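Local structure of SusD homolog (Bacteroides thetaiotaomicron, 3SGH) at residues T23-N26 with V27-C30; S75-G78 with R79-Y83; R109-G112 with M113-L116; K178-C181 with S182-L185; N236-G239 with Y240-V243. The protein probably binds glycans at the cell surface as a SusD-like outer-membrane lipoprotein, helping to hand them to a partner transporter. All coordinates share one frame; numbering follows the deposited sequence.

Interaction 1: T23-N26 with V27-C30; sequences TMFN and VYAC
F25 overlaps the ring of Y28 three residues on: its CD1 reaches the edge of the tyrosine ring, near that ring's plane, 3.6 Å from Y28 CE2. The two planes are inclined at 42° and the centroids stand 5.9 Å apart, an oblique meeting that is neither a stack nor edge-to-face. Both rings have CG anti to their own carbonyl carbon (chi1 -75° and -73°), and these similar first torsions let F25 CD1 come to the edge of Y28. Aromatic residues suit this buried place: F176 meets both rings edge-to-face, while the Y28 OH and T108 OG1 hydroxyls are hydrogen-bonded to each other.

V27 N bonds to M24 O and Y28 N to F25 O, both i to i+3, and C30 N then returns to N26 O at 2.9 Å. A water accepts from A29 N and lies 2.6 Å from F25 O, bridging where a direct helical bond from A29 N would otherwise fall. N26 folds its amide back so that ND2 donates to T23 O at 3.0 Å, on the same face of that carbonyl as N26 N. In this alpha-helical SusD fold, i+3 turns link helix 17-24 to the short helix 26-29, which C30 ends at positive phi.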
loop_
_atom_site.group_PDB
_atom_site.type_symbol
_atom_site.label_atom_id
_atom_site.label_comp_id
_atom_site.label_asym_id
_atom_site.label_seq_id
_atom_site.Cartn_x
_atom_site.Cartn_y
_atom_site.Cartn_z
ATOM N N THR A 23 -14.299 -0.541 14.895
ATOM C CA THR A 23 -13.863 0.745 14.364
ATOM C C THR A 23 -12.411 0.689 13.930
ATOM O O THR A 23 -12.052 1.198 12.880
ATOM C CB THR A 23 -13.929 1.848 15.405
ATOM O OG1 THR A 23 -15.041 1.610 16.277
ATOM C CG2 THR A 23 -14.027 3.201 14.718
HETATM N N MSE A 24 -11.584 0.070 14.775
HETATM C CA MSE A 24 -10.136 0.005 14.519
HETATM C C MSE A 24 -9.883 -0.685 13.189
HETATM O O MSE A 24 -8.975 -0.311 12.428
HETATM C CB MSE A 24 -9.377 -0.741 15.634
HETATM C CG MSE A 24 -9.534 -0.132 17.007
HETATM SE SE MSE A 24 -8.574 -1.129 18.326
HETATM C CE MSE A 24 -6.837 -0.619 17.734
ATOM N N PHE A 25 -10.720 -1.682 12.892
ATOM C CA PHE A 25 -10.534 -2.485 11.701
ATOM C C PHE A 25 -10.650 -1.695 10.394
ATOM O O PHE A 25 -10.251 -2.199 9.313
ATOM C CB PHE A 25 -11.571 -3.600 11.618
ATOM C CG PHE A 25 -11.367 -4.792 12.541
ATOM C CD1 PHE A 25 -10.168 -5.099 13.169
ATOM C CD2 PHE A 25 -12.426 -5.660 12.703
ATOM C CE1 PHE A 25 -10.053 -6.249 13.953
ATOM C CE2 PHE A 25 -12.315 -6.802 13.497
ATOM C CZ PHE A 25 -11.166 -7.080 14.124
ATOM N N ASN A 26 -11.224 -0.489 10.446
ATOM C CA ASN A 26 -11.267 0.333 9.225
ATOM C C ASN A 26 -9.876 0.687 8.662
ATOM O O ASN A 26 -9.767 1.016 7.493
ATOM C CB ASN A 26 -12.052 1.594 9.485
ATOM C CG ASN A 26 -13.549 1.313 9.533
ATOM O OD1 ASN A 26 -14.161 1.101 8.482
ATOM N ND2 ASN A 26 -14.105 1.202 10.736
ATOM N N VAL A 27 -8.805 0.582 9.456
ATOM C CA VAL A 27 -7.479 0.813 8.884
ATOM C C VAL A 27 -7.038 -0.207 7.839
ATOM O O VAL A 27 -6.148 0.089 7.059
ATOM C CB VAL A 27 -6.360 0.953 9.917
ATOM C CG1 VAL A 27 -6.677 2.121 10.909
ATOM C CG2 VAL A 27 -6.066 -0.385 10.638
ATOM N N TYR A 28 -7.616 -1.402 7.827
ATOM C CA TYR A 28 -7.118 -2.442 6.936
ATOM C C TYR A 28 -7.396 -2.148 5.472
ATOM O O TYR A 28 -6.535 -2.335 4.631
ATOM C CB TYR A 28 -7.722 -3.779 7.313
ATOM C CG TYR A 28 -7.170 -4.362 8.597
ATOM C CD1 TYR A 28 -5.822 -4.653 8.718
ATOM C CD2 TYR A 28 -7.988 -4.715 9.657
ATOM C CE1 TYR A 28 -5.268 -5.211 9.872
ATOM C CE2 TYR A 28 -7.433 -5.270 10.820
ATOM C CZ TYR A 28 -6.069 -5.521 10.918
ATOM O OH TYR A 28 -5.481 -6.076 12.045
ATOM N N ALA A 29 -8.584 -1.645 5.189
ATOM C CA ALA A 29 -8.994 -1.404 3.811
ATOM C C ALA A 29 -9.582 -0.024 3.556
ATOM O O ALA A 29 -9.710 0.349 2.390
ATOM C CB ALA A 29 -9.995 -2.458 3.372
ATOM N N CYS A 30 -9.972 0.703 4.618
ATOM C CA CYS A 30 -10.654 2.022 4.477
ATOM C C CYS A 30 -11.862 1.996 3.531
ATOM O O CYS A 30 -11.861 2.694 2.507
ATOM C CB CYS A 30 -9.661 3.079 4.017
ATOM S SG CYS A 30 -8.474 3.492 5.358
HETATM O O HOH W 1 -10.925 -2.172 6.767
#

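Interaction 2: S75-G78 with R79-Y83; sequences SSWG and RLYGY
W77 and Y81, one turn apart, lie face against face in an offset stack, their planes only 8° from parallel and the centroid of the indole six-membered ring 4.2 Å from that of the tyrosine. Y81 CD1 sits above the middle of the indole, whereas W77 CZ2 comes over the tyrosine nearer its rim, 3.7 Å from Y81 CZ. Positions i and i+4 put both residues on one side of the helix, and two torsions tilt the rings into contact: W77 carries CG trans to its amide nitrogen (chi1 169°), and Y81 has an unusual chi1 of -103°. Large flat side chains suit such a pair of positions, where each can cover the other.

Beneath the rings the helix is regular. R79 N bonds to S75 O, L80 N to S76 O, Y81 N to W77 O and G82 N to G78 O. L80 lays CG 3.3 Å from S76 O and faces the interior, while R79 turns its bent chain to helix 33-40, where NE forms a salt bridge with E38.

Helix 75-84 therefore lies between neighbours: W77 and Y81 pack on L116 of helix 100-120, R79 and Y83 touch helix 33-40, and L80 and Y83 rest on helix 26-29.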
loop_
_atom_site.group_PDB
_atom_site.type_symbol
_atom_site.label_atom_id
_atom_site.label_comp_id
_atom_site.label_asym_id
_atom_site.label_seq_id
_atom_site.Cartn_x
_atom_site.Cartn_y
_atom_site.Cartn_z
ATOM N N SER A 75 -4.846 14.664 5.958
ATOM C CA SER A 75 -5.986 13.738 6.049
ATOM C C SER A 75 -5.657 12.372 6.623
ATOM O O SER A 75 -6.435 11.791 7.416
ATOM C CB SER A 75 -6.631 13.560 4.657
ATOM O OG SER A 75 -7.297 14.738 4.272
ATOM N N SER A 76 -4.557 11.799 6.159
ATOM C CA SER A 76 -4.209 10.428 6.526
ATOM C C SER A 76 -3.985 10.291 8.025
ATOM O O SER A 76 -4.492 9.328 8.648
ATOM C CB SER A 76 -2.972 9.957 5.746
ATOM O OG SER A 76 -3.251 9.869 4.349
ATOM N N TRP A 77 -3.244 11.235 8.600
ATOM C CA TRP A 77 -3.035 11.254 10.043
ATOM C C TRP A 77 -4.355 11.198 10.746
ATOM O O TRP A 77 -4.572 10.361 11.628
ATOM C CB TRP A 77 -2.259 12.491 10.473
ATOM C CG TRP A 77 -2.244 12.709 11.955
ATOM C CD1 TRP A 77 -3.293 13.100 12.701
ATOM C CD2 TRP A 77 -1.128 12.547 12.882
ATOM N NE1 TRP A 77 -2.927 13.199 14.032
ATOM C CE2 TRP A 77 -1.610 12.852 14.169
ATOM C CE3 TRP A 77 0.214 12.151 12.748
ATOM C CZ2 TRP A 77 -0.783 12.836 15.327
ATOM C CZ3 TRP A 77 1.046 12.131 13.903
ATOM C CH2 TRP A 77 0.529 12.454 15.180
ATOM N N GLY A 78 -5.252 12.104 10.374
ATOM C CA GLY A 78 -6.544 12.210 11.069
ATOM C C GLY A 78 -7.382 10.958 10.952
ATOM O O GLY A 78 -8.051 10.515 11.915
ATOM N N ARG A 79 -7.336 10.364 9.764
ATOM C CA ARG A 79 -8.148 9.208 9.499
ATOM C C ARG A 79 -7.656 7.975 10.302
ATOM O O ARG A 79 -8.458 7.277 10.968
ATOM C CB ARG A 79 -8.135 8.921 7.987
ATOM C CG ARG A 79 -9.068 7.758 7.541
ATOM C CD ARG A 79 -10.520 7.988 7.895
ATOM N NE ARG A 79 -11.066 9.154 7.236
ATOM C CZ ARG A 79 -12.333 9.536 7.275
ATOM N NH1 ARG A 79 -13.234 8.811 7.929
ATOM N NH2 ARG A 79 -12.689 10.627 6.628
ATOM N N LEU A 80 -6.351 7.717 10.224
ATOM C CA LEU A 80 -5.761 6.549 10.832
ATOM C C LEU A 80 -5.739 6.691 12.363
ATOM O O LEU A 80 -6.110 5.757 13.061
ATOM C CB LEU A 80 -4.337 6.319 10.320
ATOM C CG LEU A 80 -4.314 6.002 8.802
ATOM C CD1 LEU A 80 -2.875 5.845 8.299
ATOM C CD2 LEU A 80 -5.158 4.706 8.483
ATOM N N TYR A 81 -5.285 7.841 12.874
ATOM C CA TYR A 81 -5.421 8.106 14.298
ATOM C C TYR A 81 -6.849 7.985 14.795
ATOM O O TYR A 81 -7.081 7.441 15.859
ATOM C CB TYR A 81 -4.885 9.481 14.681
ATOM C CG TYR A 81 -3.544 9.428 15.337
ATOM C CD1 TYR A 81 -2.400 9.128 14.631
ATOM C CD2 TYR A 81 -3.434 9.745 16.683
ATOM C CE1 TYR A 81 -1.154 9.072 15.276
ATOM C CE2 TYR A 81 -2.231 9.723 17.326
ATOM C CZ TYR A 81 -1.091 9.377 16.634
ATOM O OH TYR A 81 0.095 9.374 17.329
ATOM N N GLY A 82 -7.811 8.477 14.030
ATOM C CA GLY A 82 -9.198 8.397 14.433
ATOM C C GLY A 82 -9.707 6.983 14.629
ATOM O O GLY A 82 -10.502 6.703 15.552
ATOM N N TYR A 83 -9.270 6.067 13.771
ATOM C CA TYR A 83 -9.724 4.689 13.910
ATOM C C TYR A 83 -9.013 3.956 15.072
ATOM O O TYR A 83 -9.636 3.176 15.786
ATOM C CB TYR A 83 -9.532 3.910 12.596
ATOM C CG TYR A 83 -10.456 4.313 11.481
ATOM C CD1 TYR A 83 -11.817 4.498 11.704
ATOM C CD2 TYR A 83 -9.979 4.410 10.171
ATOM C CE1 TYR A 83 -12.656 4.860 10.688
ATOM C CE2 TYR A 83 -10.815 4.743 9.140
ATOM C CZ TYR A 83 -12.151 4.972 9.388
ATOM O OH TYR A 83 -12.989 5.300 8.350
#

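Interaction 3: R109-G112 with M113-L116; sequences RVYG and MQLL
Q114 makes the side-chain hydrogen bond of this helix turn, its NE2 donating to Y111 O at 2.9 Å. The donor lies in the carbonyl plane, on a lone pair, though the N-H is bent to 137°. The amide gets there because CG stands between the backbone N and the carbonyl carbon (chi1 63°) and the chain folds again at chi2, curling the glutamine back over its own helix.

As for backbone bonds, M113 N, Q114 N and L116 N reach R109 O, V110 O and G112 O. L115 N is only weakly bonded to Y111 O, at 3.4 Å, so the glutamine shares that acceptor with a stretched main-chain bond. This gives a buried amide N-H a partner within its own helix.

Among packing contacts, NE2 also lies 4.0 Å above the middle of the Y111 ring, the amide plane turned 64° from it; the tyrosine hydroxyl is bonded to R194. In M113, a selenomethionine, CG is anti to the carbonyl carbon, which brings it to 3.3 Å from R109 O, and the chain bends beyond it. L80 CD1 of helix 75-84 packs against G112 O. All eight residues are buried, as befits a central helix of the alpha-alpha superhelix.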
loop_
_atom_site.group_PDB
_atom_site.type_symbol
_atom_site.label_atom_id
_atom_site.label_comp_id
_atom_site.label_asym_id
_atom_site.label_seq_id
_atom_site.Cartn_x
_atom_site.Cartn_y
_atom_site.Cartn_z
ATOM N N ARG A 109 -3.498 -1.824 15.419
ATOM C CA ARG A 109 -2.688 -0.625 15.662
ATOM C C ARG A 109 -1.413 -0.641 14.862
ATOM O O ARG A 109 -1.109 0.314 14.198
ATOM C CB ARG A 109 -2.338 -0.529 17.134
ATOM C CG ARG A 109 -1.609 0.740 17.557
ATOM C CD ARG A 109 -1.290 0.666 18.987
ATOM N NE ARG A 109 -0.557 1.843 19.447
ATOM C CZ ARG A 109 0.289 1.867 20.462
ATOM N NH1 ARG A 109 0.647 0.744 21.102
ATOM N NH2 ARG A 109 0.837 3.029 20.781
ATOM N N VAL A 110 -0.670 -1.756 14.912
ATOM C CA VAL A 110 0.534 -1.860 14.115
ATOM C C VAL A 110 0.180 -1.663 12.626
ATOM O O VAL A 110 0.905 -0.963 11.937
ATOM C CB VAL A 110 1.307 -3.178 14.336
ATOM C CG1 VAL A 110 2.391 -3.376 13.197
ATOM C CG2 VAL A 110 1.942 -3.272 15.781
ATOM N N TYR A 111 -0.897 -2.260 12.114
ATOM C CA TYR A 111 -1.246 -2.154 10.666
ATOM C C TYR A 111 -1.420 -0.679 10.272
ATOM O O TYR A 111 -0.873 -0.187 9.258
ATOM C CB TYR A 111 -2.521 -2.947 10.274
ATOM C CG TYR A 111 -2.571 -3.101 8.772
ATOM C CD1 TYR A 111 -3.186 -2.131 7.943
ATOM C CD2 TYR A 111 -1.934 -4.172 8.165
ATOM C CE1 TYR A 111 -3.157 -2.280 6.547
ATOM C CE2 TYR A 111 -1.918 -4.322 6.796
ATOM C CZ TYR A 111 -2.532 -3.381 5.999
ATOM O OH TYR A 111 -2.457 -3.539 4.629
ATOM N N GLY A 112 -2.128 0.040 11.114
ATOM C CA GLY A 112 -2.454 1.411 10.843
ATOM C C GLY A 112 -1.243 2.300 10.954
ATOM O O GLY A 112 -1.054 3.218 10.155
HETATM N N MSE A 113 -0.442 2.054 11.985
HETATM C CA MSE A 113 0.684 2.912 12.259
HETATM C C MSE A 113 1.885 2.616 11.356
HETATM O O MSE A 113 2.702 3.513 11.111
HETATM C CB MSE A 113 1.065 2.852 13.727
HETATM C CG MSE A 113 -0.074 3.457 14.617
HETATM SE SE MSE A 113 -0.433 5.326 14.204
HETATM C CE MSE A 113 -2.293 5.210 13.766
ATOM N N GLN A 114 2.021 1.392 10.854
ATOM C CA GLN A 114 3.091 1.130 9.882
ATOM C C GLN A 114 2.808 1.876 8.583
ATOM O O GLN A 114 3.718 2.376 7.955
ATOM C CB GLN A 114 3.329 -0.362 9.650
ATOM C CG GLN A 114 2.216 -1.195 9.054
ATOM C CD GLN A 114 2.039 -1.042 7.540
ATOM O OE1 GLN A 114 3.008 -0.883 6.824
ATOM N NE2 GLN A 114 0.783 -1.084 7.072
ATOM N N LEU A 115 1.523 1.980 8.224
ATOM C CA LEU A 115 1.114 2.821 7.122
ATOM C C LEU A 115 1.449 4.286 7.381
ATOM O O LEU A 115 2.038 4.944 6.528
ATOM C CB LEU A 115 -0.370 2.672 6.815
ATOM C CG LEU A 115 -0.963 3.544 5.701
ATOM C CD1 LEU A 115 -0.166 3.436 4.434
ATOM C CD2 LEU A 115 -2.455 3.172 5.502
ATOM N N LEU A 116 1.131 4.791 8.571
ATOM C CA LEU A 116 1.344 6.213 8.832
ATOM C C LEU A 116 2.854 6.497 8.888
ATOM O O LEU A 116 3.325 7.525 8.389
ATOM C CB LEU A 116 0.598 6.644 10.107
ATOM C CG LEU A 116 0.608 8.154 10.395
ATOM C CD1 LEU A 116 0.061 8.961 9.179
ATOM C CD2 LEU A 116 -0.152 8.500 11.732
#

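Interaction 4: K178-C181 with S182-L185; sequences KGDC and SKWL
An aspartate N-cap opens helix 181-198, with D180 at the cap position and its carboxylate turned over the first turn. OD1 accepts from S182 N at 2.9 Å and from K183 N at 3.4 Å, both weak bonds, the first bent to 129°. The carboxylate reaches them because D180 has CG opposite its amide nitrogen (chi1 -173°), which swings the group forward over the amides that begin the helix. Aspartate suits this site: a short acid can take up N-H groups that have no preceding turn to bond to, and its negative charge probably interacts favourably with the helix dipole.

The main chain takes over at once. W184 N bonds to D180 O at 3.2 Å, and L185 N to C181 O at 2.9 Å. D180 O also receives a weak bond from K183 N.

K183 crosses the carboxylate obliquely, its CG 3.7 Å from D180 OD2. Its ammonium does not touch the acid, since NZ and OD2 stand 4.8 Å apart; a water joins them by donating to OD2 and accepting from NZ, which also bonds to G224 O. A second water lies between D180 OD1 and S182 OG.

W184 is buried, CD1 3.6 Å from D180 O, and its NE1 is bonded to D174, which also takes G179 N. Its ring packs on helix 100-120, and C181 on L158 of helix 140-162. At phi 89° a side chain on G179 would jam against the preceding carbonyl, which calls for glycine just before this classic Asp N-cap.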
loop_
_atom_site.group_PDB
_atom_site.type_symbol
_atom_site.label_atom_id
_atom_site.label_comp_id
_atom_site.label_asym_id
_atom_site.label_seq_id
_atom_site.Cartn_x
_atom_site.Cartn_y
_atom_site.Cartn_z
ATOM N N LYS A 178 -13.591 -14.410 10.289
ATOM C CA LYS A 178 -14.660 -15.044 11.103
ATOM C C LYS A 178 -14.111 -15.734 12.361
ATOM O O LYS A 178 -14.620 -16.779 12.814
ATOM C CB LYS A 178 -15.433 -16.027 10.234
ATOM C CG LYS A 178 -16.093 -15.388 8.997
ATOM C CD LYS A 178 -16.966 -16.432 8.221
ATOM C CE LYS A 178 -18.115 -15.777 7.361
ATOM N NZ LYS A 178 -17.620 -14.839 6.275
ATOM N N GLY A 179 -13.055 -15.154 12.914
ATOM C CA GLY A 179 -12.446 -15.628 14.158
ATOM C C GLY A 179 -11.376 -16.670 14.050
ATOM O O GLY A 179 -10.871 -17.115 15.060
ATOM N N ASP A 180 -11.027 -17.066 12.828
ATOM C CA ASP A 180 -10.011 -18.058 12.610
ATOM C C ASP A 180 -8.611 -17.477 12.881
ATOM O O ASP A 180 -8.026 -16.780 12.022
ATOM C CB ASP A 180 -10.117 -18.613 11.197
ATOM C CG ASP A 180 -9.174 -19.784 10.954
ATOM O OD1 ASP A 180 -8.139 -19.974 11.676
ATOM O OD2 ASP A 180 -9.458 -20.545 10.009
ATOM N N CYS A 181 -8.068 -17.770 14.060
ATOM C CA CYS A 181 -6.747 -17.242 14.434
ATOM C C CYS A 181 -5.591 -17.822 13.642
ATOM O O CYS A 181 -4.506 -17.215 13.627
ATOM C CB CYS A 181 -6.476 -17.418 15.935
ATOM S SG CYS A 181 -7.615 -16.333 16.906
ATOM N N SER A 182 -5.773 -18.969 12.989
ATOM C CA SER A 182 -4.727 -19.462 12.092
ATOM C C SER A 182 -4.590 -18.559 10.870
ATOM O O SER A 182 -3.499 -18.374 10.379
ATOM C CB SER A 182 -4.991 -20.901 11.657
ATOM O OG SER A 182 -4.871 -21.749 12.778
ATOM N N LYS A 183 -5.698 -18.000 10.392
ATOM C CA LYS A 183 -5.654 -17.052 9.248
ATOM C C LYS A 183 -5.033 -15.737 9.707
ATOM O O LYS A 183 -4.162 -15.171 9.026
ATOM C CB LYS A 183 -7.026 -16.768 8.681
ATOM C CG LYS A 183 -7.716 -17.910 8.001
ATOM C CD LYS A 183 -7.154 -18.222 6.627
ATOM C CE LYS A 183 -7.932 -19.385 5.890
ATOM N NZ LYS A 183 -9.321 -19.027 5.455
ATOM N N TRP A 184 -5.436 -15.276 10.885
ATOM C CA TRP A 184 -4.801 -14.079 11.416
ATOM C C TRP A 184 -3.297 -14.262 11.669
ATOM O O TRP A 184 -2.508 -13.318 11.535
ATOM C CB TRP A 184 -5.473 -13.573 12.672
ATOM C CG TRP A 184 -6.745 -12.845 12.432
ATOM C CD1 TRP A 184 -7.989 -13.276 12.736
ATOM C CD2 TRP A 184 -6.898 -11.556 11.824
ATOM N NE1 TRP A 184 -8.926 -12.328 12.382
ATOM C CE2 TRP A 184 -8.280 -11.267 11.804
ATOM C CE3 TRP A 184 -5.997 -10.614 11.308
ATOM C CZ2 TRP A 184 -8.783 -10.082 11.290
ATOM C CZ3 TRP A 184 -6.507 -9.441 10.776
ATOM C CH2 TRP A 184 -7.889 -9.191 10.779
ATOM N N LEU A 185 -2.885 -15.469 12.019
ATOM C CA LEU A 185 -1.455 -15.700 12.304
ATOM C C LEU A 185 -0.645 -15.565 11.027
ATOM O O LEU A 185 0.424 -14.978 11.039
ATOM C CB LEU A 185 -1.260 -17.082 12.945
ATOM C CG LEU A 185 0.158 -17.396 13.454
ATOM C CD1 LEU A 185 0.556 -16.503 14.600
ATOM C CD2 LEU A 185 0.245 -18.919 13.865
HETATM O O HOH W 2 -10.784 -20.058 7.971
HETATM O O HOH W 3 -7.635 -21.893 14.139
#

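Interaction 5: N236-G239 with Y240-V243; sequences NENG and YAIV
N238 lays its amide oxygen over the start of helix 239-245, OD1 accepting from A241 N at 2.8 Å in line with the side-chain C=O. Chi1 near 69° holds CG between the backbone N and the carbonyl carbon, and chi2 of 66° then turns OD1 toward the helix. That leaves ND2 facing away, where it donates to the carbonyls of L312 and I306, so asparagine serves where one group must accept on one side and donate on the other.

E237 takes a similar first torsion, 62°, but then extends, and its chain crosses that of I242 at about a right angle with OE2 3.7 Å from I242 CD1. I242 has CG1 anti to its carbonyl carbon, which draws CG1 and CD1 back along N238 O, CD1 at 3.9 Å from it. V243 likewise sends CG2 toward the preceding turn, 3.3 Å from G239 O.

That carbonyl receives V243 N at 2.9 Å, an almost straight i to i+4 helical bond. G239 N donates to Q314 OE1. Y240 leads its ring away to pack on C36 and N40 of helix 33-40. Together these features make an Asn N-cap, with the side chain bonding the amide three residues on.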
loop_
_atom_site.group_PDB
_atom_site.type_symbol
_atom_site.label_atom_id
_atom_site.label_comp_id
_atom_site.label_asym_id
_atom_site.label_seq_id
_atom_site.Cartn_x
_atom_site.Cartn_y
_atom_site.Cartn_z
ATOM N N ASN A 236 -21.462 -2.424 3.689
ATOM C CA ASN A 236 -21.911 -3.383 2.658
ATOM C C ASN A 236 -21.931 -2.827 1.231
ATOM O O ASN A 236 -22.614 -3.344 0.324
ATOM C CB ASN A 236 -23.215 -4.039 3.095
ATOM C CG ASN A 236 -22.978 -5.012 4.266
ATOM O OD1 ASN A 236 -22.408 -6.114 4.093
ATOM N ND2 ASN A 236 -23.376 -4.595 5.443
ATOM N N GLU A 237 -21.177 -1.764 1.056
ATOM C CA GLU A 237 -20.858 -1.225 -0.257
ATOM C C GLU A 237 -19.511 -0.542 -0.184
ATOM O O GLU A 237 -19.168 0.077 0.840
ATOM C CB GLU A 237 -21.962 -0.313 -0.793
ATOM C CG GLU A 237 -22.242 0.896 -0.009
ATOM C CD GLU A 237 -23.392 1.730 -0.607
ATOM O OE1 GLU A 237 -24.575 1.316 -0.480
ATOM O OE2 GLU A 237 -23.098 2.796 -1.196
ATOM N N ASN A 238 -18.721 -0.655 -1.257
ATOM C CA ASN A 238 -17.355 -0.213 -1.159
ATOM C C ASN A 238 -17.208 1.274 -1.493
ATOM O O ASN A 238 -18.026 1.861 -2.204
ATOM C CB ASN A 238 -16.379 -1.123 -1.926
ATOM C CG ASN A 238 -16.531 -1.034 -3.441
ATOM O OD1 ASN A 238 -16.253 0.016 -4.003
ATOM N ND2 ASN A 238 -16.876 -2.168 -4.117
ATOM N N GLY A 239 -16.193 1.873 -0.933
ATOM C CA GLY A 239 -15.908 3.288 -1.150
ATOM C C GLY A 239 -15.423 3.608 -2.535
ATOM O O GLY A 239 -15.685 4.693 -3.023
ATOM N N TYR A 240 -14.743 2.662 -3.191
ATOM C CA TYR A 240 -14.243 2.926 -4.543
ATOM C C TYR A 240 -15.390 3.197 -5.478
ATOM O O TYR A 240 -15.280 4.077 -6.326
ATOM C CB TYR A 240 -13.407 1.783 -5.071
ATOM C CG TYR A 240 -11.974 1.637 -4.553
ATOM C CD1 TYR A 240 -10.965 2.512 -4.913
ATOM C CD2 TYR A 240 -11.636 0.556 -3.729
ATOM C CE1 TYR A 240 -9.698 2.352 -4.506
ATOM C CE2 TYR A 240 -10.331 0.368 -3.315
ATOM C CZ TYR A 240 -9.358 1.252 -3.712
ATOM O OH TYR A 240 -8.040 1.079 -3.335
ATOM N N ALA A 241 -16.484 2.454 -5.333
ATOM C CA ALA A 241 -17.612 2.627 -6.243
ATOM C C ALA A 241 -18.217 4.039 -6.061
ATOM O O ALA A 241 -18.625 4.676 -7.039
ATOM C CB ALA A 241 -18.634 1.565 -6.038
ATOM N N ILE A 242 -18.225 4.526 -4.818
ATOM C CA ILE A 242 -18.725 5.869 -4.536
ATOM C C ILE A 242 -17.748 6.919 -5.169
ATOM O O ILE A 242 -18.202 7.780 -5.921
ATOM C CB ILE A 242 -18.957 6.106 -3.023
ATOM C CG1 ILE A 242 -20.042 5.121 -2.503
ATOM C CG2 ILE A 242 -19.376 7.619 -2.785
ATOM C CD1 ILE A 242 -20.093 4.948 -0.953
ATOM N N VAL A 243 -16.463 6.872 -4.824
ATOM C CA VAL A 243 -15.477 7.820 -5.362
ATOM C C VAL A 243 -15.479 7.782 -6.894
ATOM O O VAL A 243 -15.508 8.822 -7.575
ATOM C CB VAL A 243 -14.104 7.590 -4.741
ATOM C CG1 VAL A 243 -13.072 8.604 -5.262
ATOM C CG2 VAL A 243 -14.216 7.674 -3.195
#

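Interaction 3 is the most central, wholly buried within helix 100-120; interaction 1 is likewise buried, while interactions 2, 4 and 5 are partly buried. The first three meet: Y83 of interaction 2 packs against N26, Y28 of interaction 1 against Y111, and L80 of interaction 2 against G112. Interaction 4 touches this group through W184, which meets the Y28 hydroxyl, whereas interaction 5 stands apart, its nearest atoms about 5 Å from interaction 1. Chemistry follows place: aromatic pairs serve interactions 1 and 2, an amide turned back on its helix serves interaction 3, and polar caps, acidic in 4 and amidic in 5, begin helices.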